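Local atomic coordinates of cell shape determining protein MreC (Streptococcus pneumoniae, PDB entry 2QF5), a protein that helps to form and maintain cell shape, probably as part of the elongasome, which synthesizes peripheral peptidoglycan. Residues A[6-11]-A[160-165]. Residues are numbered along the deposited sequence; the frame is centred on the assembly and turned at random.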
# COMPACT_ATOMS: atom_id res chain seq x y z
N THR A 6 3.92 1.52 17.40
CA THR A 6 3.49 0.55 16.38
C THR A 6 2.94 -0.78 16.93
O THR A 6 3.54 -1.40 17.79
CB THR A 6 4.67 0.26 15.40
OG1 THR A 6 4.69 1.26 14.37
CG2 THR A 6 4.53 -1.09 14.75
N LYS A 7 1.79 -1.21 16.38
CA LYS A 7 1.24 -2.55 16.63
C LYS A 7 1.36 -3.41 15.38
O LYS A 7 0.93 -3.03 14.30
CB LYS A 7 -0.20 -2.52 17.14
CG LYS A 7 -1.19 -1.69 16.33
CD LYS A 7 -2.43 -1.34 17.18
CE LYS A 7 -3.49 -0.60 16.35
NZ LYS A 7 -4.78 -0.45 17.07
N THR A 8 1.96 -4.57 15.55
CA THR A 8 2.20 -5.48 14.45
C THR A 8 1.59 -6.86 14.77
O THR A 8 1.38 -7.20 15.91
CB THR A 8 3.71 -5.54 14.12
OG1 THR A 8 4.43 -6.12 15.19
CG2 THR A 8 4.27 -4.15 13.85
N LEU A 9 1.29 -7.62 13.72
CA LEU A 9 0.44 -8.80 13.77
C LEU A 9 0.81 -9.58 12.52
O LEU A 9 0.92 -8.99 11.46
CB LEU A 9 -1.04 -8.35 13.70
CG LEU A 9 -2.21 -9.19 14.23
CD1 LEU A 9 -3.46 -8.36 14.12
CD2 LEU A 9 -2.42 -10.49 13.51
N ALA A 10 1.01 -10.88 12.62
CA ALA A 10 1.20 -11.72 11.45
C ALA A 10 -0.08 -12.52 11.29
O ALA A 10 -0.71 -12.91 12.29
CB ALA A 10 2.41 -12.65 11.63
N ALA A 11 -0.48 -12.74 10.03
CA ALA A 11 -1.66 -13.54 9.71
C ALA A 11 -1.51 -14.24 8.36
O ALA A 11 -0.72 -13.83 7.50
CB ALA A 11 -2.94 -12.66 9.75
N VAL A 160 1.31 -15.00 3.50
CA VAL A 160 1.52 -14.55 4.87
C VAL A 160 1.65 -13.02 4.84
O VAL A 160 2.41 -12.49 4.06
CB VAL A 160 2.79 -15.16 5.47
CG1 VAL A 160 3.00 -14.66 6.90
CG2 VAL A 160 2.72 -16.69 5.47
N ILE A 161 0.85 -12.32 5.64
CA ILE A 161 0.89 -10.85 5.69
C ILE A 161 1.27 -10.37 7.08
O ILE A 161 0.85 -10.96 8.07
CB ILE A 161 -0.46 -10.23 5.32
CG1 ILE A 161 -0.65 -10.22 3.81
CG2 ILE A 161 -0.58 -8.77 5.84
CD1 ILE A 161 -2.10 -9.94 3.41
N GLU A 162 2.09 -9.32 7.13
CA GLU A 162 2.31 -8.57 8.37
C GLU A 162 1.35 -7.36 8.39
O GLU A 162 1.42 -6.46 7.55
CB GLU A 162 3.78 -8.12 8.48
CG GLU A 162 4.04 -7.00 9.51
CD GLU A 162 5.41 -6.29 9.37
OE1 GLU A 162 6.36 -6.88 8.79
OE2 GLU A 162 5.52 -5.13 9.85
N LEU A 163 0.43 -7.36 9.36
CA LEU A 163 -0.43 -6.21 9.57
C LEU A 163 0.29 -5.23 10.51
O LEU A 163 0.81 -5.62 11.56
CB LEU A 163 -1.78 -6.63 10.14
CG LEU A 163 -2.70 -7.44 9.22
CD1 LEU A 163 -4.00 -7.75 9.97
CD2 LEU A 163 -2.96 -6.68 7.92
N VAL A 164 0.34 -3.96 10.11
CA VAL A 164 1.00 -2.92 10.91
C VAL A 164 0.15 -1.65 10.99
O VAL A 164 -0.40 -1.18 10.01
CB VAL A 164 2.39 -2.57 10.36
CG1 VAL A 164 2.27 -1.86 9.05
CG2 VAL A 164 3.15 -1.68 11.36
N GLY A 165 0.04 -1.11 12.20
CA GLY A 165 -0.78 0.06 12.43
C GLY A 165 -0.19 0.89 13.52
O GLY A 165 0.68 0.44 14.26
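Ala11 and Ile161 exchange backbone hydrogen bonds in both directions, and the same reciprocal pairing recurs at Leu9 with Leu163 and at Lys7 with Gly165. Segments 6-11 and 160-165 therefore run antiparallel, their axes 4.5 Å apart at closest approach. The pairing is uneven: Ile161 N to Ala11 O is nearly straight (169° at the hydrogen), whereas Leu9 N to Leu163 O is weak, bent to 123°. Its return bond, Leu163 N to Leu9 O, is short at 2.7 Å.

Lys7 is traced from its CB, on the face shared with Leu9 and Ala11. With chi1 at 51°, CG lies between the backbone N and the carbonyl carbon and makes the close contact, 3.5 Å from Gly165 O. CD and CE continue in an extended chain over the face of Gly165 where a CB would point; the side chain also touches Met39, and NZ hydrogen-bonds to Ser36 OG.

On the other face, Val164 CG2 touches two threonine methyls, Thr6 CG2 and Thr8 CG2, each at 3.7 Å. The Leu9 and Leu163 CB atoms meet at 4.0 Å on the Lys7 face, where Leu163 also packs on Leu27 and Val51, inside the barrel. Since 160-166 pairs with 40-43 on its other edge, this antiparallel pairing of first and last strands is the closure of a six-stranded beta-barrel, one of two in MreC's probably extracellular barrel core.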